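Local coordinates for hypothetical protein DR_0824 (Deinococcus radiodurans, PDB 2IMR) that catalyses the zinc-dependent deamination of aminodeoxyfutalosine to futalosine, a step in menaquinone biosynthesis, and deaminates adenosine and related nucleosides less efficiently, at residues Pro215-Ser227 with Pro285-Ala297. Numbering follows the deposited sequence.
Sequences PFTVSHRLMRLLS and PVRYLDELGVLAA
Tyr288 and Leu292 of helix 285-292 lie against Pro215, His220 and Arg224, joining two neighbouring helices on the outside of the amidohydrolase TIM barrel, one following strand 206-212, the other preceding strand 300-303. The axes of helix segments 220-227 and 285-292 cross at -59° and come no closer than 11.3 Å, a separation bridged by side chains. Tyr288 carries its ring across with CG anti to the backbone N (chi1 159°): CE2 lies 4.0 Å from Pro215 CB, and His220 CB comes up beside the hydroxyl oxygen, at the ring edge and near its plane. The hydroxyl donates to a water lying in the ring plane, which in turn donates to Pro215 O and Val218 O, so one water, through three hydrogen bonds, links the tyrosine to two carbonyls of the loop before helix 220-233. Arg224 and Leu292 run past each other in opposite directions, Arg224 CD 3.4 Å from Leu292 CD1. The arginine bends at chi3 (51°), bringing NH1 to 3.3 Å from Leu292 O, while NH2 forms a salt bridge with Asp228. With an alanine here in place of Arg224, the side of Leu292 is likely to lose its aliphatic cover and Asp228 this cationic mate. Beyond the Schellman motif that ends helix 285-292 at Gly293, Val294 crosses Met223 at about a right angle, its CG2 3.6 Å from Met223 CG; Leu289 CD2 touches the same CG from 4.2 Å. At the far end Ser227 OG, 3.7 Å from Val294 CG2, donates to Met223 O at 3.0 Å, reaching that carbonyl from the face opposite Ser227 N.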
ATOM      1  N   PRO A 215      -0.065   7.097 -14.081  1.00 15.60           N
ATOM      2  CA  PRO A 215       0.686   7.966 -14.992  1.00 16.81           C
ATOM      3  C   PRO A 215      -0.072   8.247 -16.291  1.00 17.24           C
ATOM      4  O   PRO A 215       0.307   9.139 -17.046  1.00 17.67           O
ATOM      5  CB  PRO A 215       1.972   7.177 -15.259  1.00 17.62           C
ATOM      6  CG  PRO A 215       2.087   6.248 -14.074  1.00 17.88           C
ATOM      7  CD  PRO A 215       0.656   5.833 -13.849  1.00 17.41           C
ATOM      8  N   PHE A 216      -1.134   7.488 -16.556  1.00 16.23           N
ATOM      9  CA  PHE A 216      -1.887   7.683 -17.791  1.00 16.29           C
ATOM     10  C   PHE A 216      -3.305   8.225 -17.632  1.00 16.48           C
ATOM     11  O   PHE A 216      -3.980   8.477 -18.629  1.00 14.89           O
ATOM     12  CB  PHE A 216      -1.903   6.386 -18.610  1.00 15.34           C
ATOM     13  CG  PHE A 216      -2.508   5.218 -17.891  1.00 16.89           C
ATOM     14  CD1 PHE A 216      -3.866   4.938 -18.012  1.00 16.54           C
ATOM     15  CD2 PHE A 216      -1.721   4.398 -17.089  1.00 15.06           C
ATOM     16  CE1 PHE A 216      -4.431   3.853 -17.343  1.00 17.56           C
ATOM     17  CE2 PHE A 216      -2.279   3.310 -16.415  1.00 15.73           C
ATOM     18  CZ  PHE A 216      -3.637   3.039 -16.544  1.00 17.09           C
ATOM     19  N   THR A 217      -3.761   8.401 -16.391  1.00 13.93           N
ATOM     20  CA  THR A 217      -5.092   8.959 -16.162  1.00 14.45           C
ATOM     21  C   THR A 217      -4.956  10.360 -15.559  1.00 14.86           C
ATOM     22  O   THR A 217      -5.938  10.972 -15.129  1.00 14.51           O
ATOM     23  CB  THR A 217      -5.940   8.075 -15.217  1.00 13.87           C
ATOM     24  OG1 THR A 217      -5.237   7.871 -13.988  1.00 13.97           O
ATOM     25  CG2 THR A 217      -6.227   6.733 -15.864  1.00 15.37           C
ATOM     26  N   VAL A 218      -3.722  10.858 -15.536  1.00 14.09           N
ATOM     27  CA  VAL A 218      -3.415  12.192 -15.016  1.00 14.17           C
ATOM     28  C   VAL A 218      -2.453  12.804 -16.033  1.00 14.37           C
ATOM     29  O   VAL A 218      -1.416  12.217 -16.320  1.00 16.09           O
ATOM     30  CB  VAL A 218      -2.713  12.118 -13.632  1.00 13.56           C
ATOM     31  CG1 VAL A 218      -2.338  13.525 -13.143  1.00 14.01           C
ATOM     32  CG2 VAL A 218      -3.639  11.447 -12.614  1.00 14.00           C
ATOM     33  N   SER A 219      -2.797  13.963 -16.590  1.00 14.26           N
ATOM     34  CA  SER A 219      -1.926  14.592 -17.581  1.00 14.87           C
ATOM     35  C   SER A 219      -0.565  14.929 -16.970  1.00 16.49           C
ATOM     36  O   SER A 219      -0.444  15.100 -15.755  1.00 16.21           O
ATOM     37  CB  SER A 219      -2.573  15.869 -18.146  1.00 13.31           C
ATOM     38  OG  SER A 219      -2.626  16.902 -17.171  1.00 16.91           O
ATOM     39  N   HIS A 220       0.460  15.024 -17.813  1.00 16.10           N
ATOM     40  CA  HIS A 220       1.797  15.340 -17.324  1.00 17.90           C
ATOM     41  C   HIS A 220       1.784  16.647 -16.532  1.00 18.22           C
ATOM     42  O   HIS A 220       2.437  16.761 -15.495  1.00 18.34           O
ATOM     43  CB  HIS A 220       2.783  15.435 -18.498  1.00 18.21           C
ATOM     44  CG  HIS A 220       2.427  16.482 -19.510  1.00 20.53           C
ATOM     45  ND1 HIS A 220       2.898  17.776 -19.442  1.00 21.17           N
ATOM     46  CD2 HIS A 220       1.637  16.427 -20.607  1.00 21.85           C
ATOM     47  CE1 HIS A 220       2.414  18.473 -20.455  1.00 21.83           C
ATOM     48  NE2 HIS A 220       1.646  17.678 -21.178  1.00 21.81           N
ATOM     49  N   ARG A 221       1.027  17.626 -17.014  1.00 19.14           N
ATOM     50  CA  ARG A 221       0.943  18.913 -16.336  1.00 20.63           C
ATOM     51  C   ARG A 221       0.322  18.789 -14.943  1.00 18.99           C
ATOM     52  O   ARG A 221       0.865  19.305 -13.967  1.00 17.14           O
ATOM     53  CB  ARG A 221       0.135  19.898 -17.184  1.00 24.40           C
ATOM     54  CG  ARG A 221       0.060  21.287 -16.580  1.00 29.55           C
ATOM     55  CD  ARG A 221      -0.677  22.266 -17.483  1.00 33.41           C
ATOM     56  NE  ARG A 221      -0.783  23.580 -16.853  1.00 37.06           N
ATOM     57  CZ  ARG A 221       0.261  24.327 -16.506  1.00 39.11           C
ATOM     58  NH1 ARG A 221       1.494  23.893 -16.731  1.00 42.85           N
ATOM     59  NH2 ARG A 221       0.072  25.502 -15.920  1.00 41.05           N
ATOM     60  N   LEU A 222      -0.813  18.102 -14.846  1.00 16.32           N
ATOM     61  CA  LEU A 222      -1.476  17.934 -13.556  1.00 15.59           C
ATOM     62  C   LEU A 222      -0.611  17.110 -12.594  1.00 15.73           C
ATOM     63  O   LEU A 222      -0.585  17.372 -11.391  1.00 16.37           O
ATOM     64  CB  LEU A 222      -2.841  17.263 -13.749  1.00 15.59           C
ATOM     65  CG  LEU A 222      -3.665  16.980 -12.483  1.00 14.20           C
ATOM     66  CD1 LEU A 222      -3.866  18.271 -11.694  1.00 13.87           C
ATOM     67  CD2 LEU A 222      -5.000  16.366 -12.868  1.00 14.22           C
ATOM     68  N   MET A 223       0.103  16.122 -13.127  1.00 16.79           N
ATOM     69  CA  MET A 223       0.966  15.279 -12.301  1.00 15.97           C
ATOM     70  C   MET A 223       2.059  16.113 -11.626  1.00 17.93           C
ATOM     71  O   MET A 223       2.340  15.940 -10.438  1.00 16.03           O
ATOM     72  CB  MET A 223       1.604  14.178 -13.153  1.00 16.22           C
ATOM     73  CG  MET A 223       2.502  13.214 -12.371  1.00 15.10           C
ATOM     74  SD  MET A 223       1.591  12.195 -11.183  1.00 17.96           S
ATOM     75  CE  MET A 223       0.951  10.937 -12.273  1.00 14.82           C
ATOM     76  N   ARG A 224       2.678  17.015 -12.381  1.00 18.16           N
ATOM     77  CA  ARG A 224       3.722  17.863 -11.819  1.00 20.66           C
ATOM     78  C   ARG A 224       3.164  18.898 -10.853  1.00 20.34           C
ATOM     79  O   ARG A 224       3.798  19.212  -9.847  1.00 21.13           O
ATOM     80  CB  ARG A 224       4.510  18.567 -12.927  1.00 24.37           C
ATOM     81  CG  ARG A 224       5.507  17.663 -13.621  1.00 28.27           C
ATOM     82  CD  ARG A 224       6.588  18.475 -14.324  1.00 35.54           C
ATOM     83  NE  ARG A 224       7.206  19.477 -13.449  1.00 39.06           N
ATOM     84  CZ  ARG A 224       7.658  19.238 -12.219  1.00 39.67           C
ATOM     85  NH1 ARG A 224       7.564  18.025 -11.692  1.00 39.45           N
ATOM     86  NH2 ARG A 224       8.219  20.217 -11.517  1.00 39.16           N
ATOM     87  N   LEU A 225       1.985  19.437 -11.156  1.00 20.36           N
ATOM     88  CA  LEU A 225       1.370  20.415 -10.266  1.00 19.49           C
ATOM     89  C   LEU A 225       1.103  19.741  -8.929  1.00 18.55           C
ATOM     90  O   LEU A 225       1.336  20.319  -7.867  1.00 18.40           O
ATOM     91  CB  LEU A 225       0.047  20.933 -10.843  1.00 20.13           C
ATOM     92  CG  LEU A 225       0.110  21.898 -12.030  1.00 22.01           C
ATOM     93  CD1 LEU A 225      -1.304  22.261 -12.482  1.00 22.75           C
ATOM     94  CD2 LEU A 225       0.877  23.146 -11.622  1.00 24.28           C
ATOM     95  N   LEU A 226       0.624  18.503  -8.988  1.00 17.27           N
ATOM     96  CA  LEU A 226       0.314  17.758  -7.777  1.00 17.31           C
ATOM     97  C   LEU A 226       1.558  17.364  -6.985  1.00 18.25           C
ATOM     98  O   LEU A 226       1.610  17.569  -5.769  1.00 18.72           O
ATOM     99  CB  LEU A 226      -0.491  16.498  -8.119  1.00 16.28           C
ATOM    100  CG  LEU A 226      -1.877  16.717  -8.738  1.00 14.55           C
ATOM    101  CD1 LEU A 226      -2.433  15.373  -9.240  1.00 15.16           C
ATOM    102  CD2 LEU A 226      -2.810  17.350  -7.699  1.00 16.88           C
ATOM    103  N   SER A 227       2.560  16.803  -7.657  1.00 19.84           N
ATOM    104  CA  SER A 227       3.761  16.385  -6.941  1.00 22.22           C
ATOM    105  C   SER A 227       4.520  17.574  -6.362  1.00 23.14           C
ATOM    106  O   SER A 227       5.008  17.503  -5.233  1.00 21.76           O
ATOM    107  CB  SER A 227       4.683  15.528  -7.833  1.00 24.30           C
ATOM    108  OG  SER A 227       5.030  16.172  -9.044  1.00 26.97           O
ATOM    109  N   PRO A 285       6.567   3.678 -17.854  1.00 16.51           N
ATOM    110  CA  PRO A 285       5.902   4.648 -16.984  1.00 16.22           C
ATOM    111  C   PRO A 285       6.830   5.175 -15.888  1.00 15.88           C
ATOM    112  O   PRO A 285       6.715   6.326 -15.470  1.00 15.32           O
ATOM    113  CB  PRO A 285       4.708   3.861 -16.430  1.00 15.98           C
ATOM    114  CG  PRO A 285       5.163   2.418 -16.526  1.00 17.73           C
ATOM    115  CD  PRO A 285       5.861   2.388 -17.861  1.00 15.90           C
ATOM    116  N   VAL A 286       7.751   4.338 -15.419  1.00 14.75           N
ATOM    117  CA  VAL A 286       8.672   4.770 -14.373  1.00 16.13           C
ATOM    118  C   VAL A 286       9.671   5.793 -14.910  1.00 15.99           C
ATOM    119  O   VAL A 286       9.930   6.816 -14.269  1.00 17.24           O
ATOM    120  CB  VAL A 286       9.427   3.568 -13.769  1.00 16.89           C
ATOM    121  CG1 VAL A 286      10.372   4.042 -12.673  1.00 15.15           C
ATOM    122  CG2 VAL A 286       8.414   2.563 -13.196  1.00 17.95           C
ATOM    123  N   ARG A 287      10.234   5.524 -16.082  1.00 17.27           N
ATOM    124  CA  ARG A 287      11.188   6.459 -16.672  1.00 20.08           C
ATOM    125  C   ARG A 287      10.461   7.774 -16.939  1.00 19.57           C
ATOM    126  O   ARG A 287      11.003   8.852 -16.721  1.00 20.37           O
ATOM    127  CB  ARG A 287      11.761   5.906 -17.974  1.00 20.52           C
ATOM    128  CG  ARG A 287      12.852   6.785 -18.553  1.00 23.86           C
ATOM    129  CD  ARG A 287      13.311   6.315 -19.921  1.00 25.67           C
ATOM    130  NE  ARG A 287      14.082   7.367 -20.575  1.00 28.72           N
ATOM    131  CZ  ARG A 287      14.117   7.571 -21.886  1.00 31.21           C
ATOM    132  NH1 ARG A 287      13.426   6.790 -22.705  1.00 33.66           N
ATOM    133  NH2 ARG A 287      14.827   8.580 -22.378  1.00 34.26           N
ATOM    134  N   TYR A 288       9.224   7.672 -17.410  1.00 20.20           N
ATOM    135  CA  TYR A 288       8.405   8.849 -17.668  1.00 19.40           C
ATOM    136  C   TYR A 288       8.325   9.736 -16.423  1.00 20.21           C
ATOM    137  O   TYR A 288       8.611  10.931 -16.482  1.00 19.11           O
ATOM    138  CB  TYR A 288       6.996   8.419 -18.089  1.00 18.37           C
ATOM    139  CG  TYR A 288       5.943   9.487 -17.907  1.00 17.52           C
ATOM    140  CD1 TYR A 288       6.029  10.703 -18.585  1.00 16.70           C
ATOM    141  CD2 TYR A 288       4.856   9.280 -17.049  1.00 16.83           C
ATOM    142  CE1 TYR A 288       5.061  11.692 -18.414  1.00 17.68           C
ATOM    143  CE2 TYR A 288       3.885  10.257 -16.870  1.00 16.06           C
ATOM    144  CZ  TYR A 288       3.994  11.462 -17.554  1.00 16.24           C
ATOM    145  OH  TYR A 288       3.038  12.434 -17.381  1.00 15.74           O
ATOM    146  N   LEU A 289       7.932   9.154 -15.292  1.00 18.57           N
ATOM    147  CA  LEU A 289       7.816   9.918 -14.048  1.00 16.95           C
ATOM    148  C   LEU A 289       9.155  10.462 -13.571  1.00 18.46           C
ATOM    149  O   LEU A 289       9.241  11.572 -13.050  1.00 16.78           O
ATOM    150  CB  LEU A 289       7.218   9.052 -12.939  1.00 15.74           C
ATOM    151  CG  LEU A 289       5.755   8.645 -13.108  1.00 15.33           C
ATOM    152  CD1 LEU A 289       5.355   7.685 -11.981  1.00 18.16           C
ATOM    153  CD2 LEU A 289       4.885   9.893 -13.099  1.00 14.19           C
ATOM    154  N   ASP A 290      10.201   9.663 -13.739  1.00 18.67           N
ATOM    155  CA  ASP A 290      11.527  10.069 -13.307  1.00 18.74           C
ATOM    156  C   ASP A 290      12.004  11.293 -14.089  1.00 20.11           C
ATOM    157  O   ASP A 290      12.463  12.273 -13.499  1.00 20.76           O
ATOM    158  CB  ASP A 290      12.503   8.904 -13.481  1.00 19.85           C
ATOM    159  CG  ASP A 290      13.831   9.146 -12.783  1.00 22.08           C
ATOM    160  OD1 ASP A 290      13.830   9.734 -11.677  1.00 22.21           O
ATOM    161  OD2 ASP A 290      14.871   8.732 -13.331  1.00 25.91           O
ATOM    162  N   GLU A 291      11.878  11.246 -15.411  1.00 21.11           N
ATOM    163  CA  GLU A 291      12.316  12.366 -16.241  1.00 23.23           C
ATOM    164  C   GLU A 291      11.383  13.562 -16.126  1.00 24.22           C
ATOM    165  O   GLU A 291      11.777  14.695 -16.413  1.00 22.77           O
ATOM    166  CB  GLU A 291      12.445  11.934 -17.700  1.00 23.29           C
ATOM    167  CG  GLU A 291      13.335  10.718 -17.877  1.00 25.58           C
ATOM    168  CD  GLU A 291      13.754  10.487 -19.309  1.00 25.78           C
ATOM    169  OE1 GLU A 291      12.979  10.829 -20.228  1.00 26.33           O
ATOM    170  OE2 GLU A 291      14.859   9.946 -19.515  1.00 27.65           O
ATOM    171  N   LEU A 292      10.146  13.313 -15.703  1.00 22.38           N
ATOM    172  CA  LEU A 292       9.185  14.390 -15.534  1.00 21.62           C
ATOM    173  C   LEU A 292       9.514  15.152 -14.259  1.00 21.08           C
ATOM    174  O   LEU A 292       9.029  16.263 -14.050  1.00 20.70           O
ATOM    175  CB  LEU A 292       7.756  13.836 -15.451  1.00 21.19           C
ATOM    176  CG  LEU A 292       6.632  14.868 -15.327  1.00 21.13           C
ATOM    177  CD1 LEU A 292       6.680  15.841 -16.500  1.00 20.15           C
ATOM    178  CD2 LEU A 292       5.287  14.151 -15.301  1.00 18.28           C
ATOM    179  N   GLY A 293      10.339  14.543 -13.409  1.00 21.45           N
ATOM    180  CA  GLY A 293      10.731  15.179 -12.164  1.00 21.47           C
ATOM    181  C   GLY A 293       9.798  14.873 -11.012  1.00 22.45           C
ATOM    182  O   GLY A 293       9.903  15.472  -9.942  1.00 22.75           O
ATOM    183  N   VAL A 294       8.879  13.937 -11.228  1.00 21.23           N
ATOM    184  CA  VAL A 294       7.921  13.563 -10.195  1.00 20.64           C
ATOM    185  C   VAL A 294       8.540  12.693  -9.098  1.00 19.82           C
ATOM    186  O   VAL A 294       8.143  12.787  -7.937  1.00 20.61           O
ATOM    187  CB  VAL A 294       6.708  12.829 -10.821  1.00 21.48           C
ATOM    188  CG1 VAL A 294       5.765  12.330  -9.736  1.00 23.05           C
ATOM    189  CG2 VAL A 294       5.971  13.775 -11.753  1.00 23.48           C
ATOM    190  N   LEU A 295       9.512  11.853  -9.448  1.00 19.47           N
ATOM    191  CA  LEU A 295      10.127  10.996  -8.435  1.00 20.76           C
ATOM    192  C   LEU A 295      10.948  11.798  -7.436  1.00 22.42           C
ATOM    193  O   LEU A 295      11.305  11.301  -6.365  1.00 21.60           O
ATOM    194  CB  LEU A 295      10.992   9.910  -9.088  1.00 20.18           C
ATOM    195  CG  LEU A 295      10.228   8.941 -10.002  1.00 21.63           C
ATOM    196  CD1 LEU A 295      11.093   7.742 -10.326  1.00 18.99           C
ATOM    197  CD2 LEU A 295       8.943   8.476  -9.316  1.00 21.44           C
ATOM    198  N   ALA A 296      11.229  13.050  -7.784  1.00 24.58           N
ATOM    199  CA  ALA A 296      11.994  13.940  -6.917  1.00 26.98           C
ATOM    200  C   ALA A 296      11.255  14.164  -5.602  1.00 27.93           C
ATOM    201  O   ALA A 296      11.873  14.416  -4.566  1.00 29.88           O
ATOM    202  CB  ALA A 296      12.226  15.277  -7.621  1.00 27.40           C
ATOM    203  N   ALA A 297       9.929  14.071  -5.647  1.00 26.66           N
ATOM    204  CA  ALA A 297       9.103  14.262  -4.458  1.00 26.29           C
ATOM    205  C   ALA A 297       9.035  12.995  -3.593  1.00 25.87           C
ATOM    206  O   ALA A 297       8.351  12.969  -2.570  1.00 25.48           O
ATOM    207  CB  ALA A 297       7.696  14.689  -4.875  1.00 27.24           C
TER
HETATM  208  O   HOH W   1       1.055  11.477 -15.797  1.00 16.78           O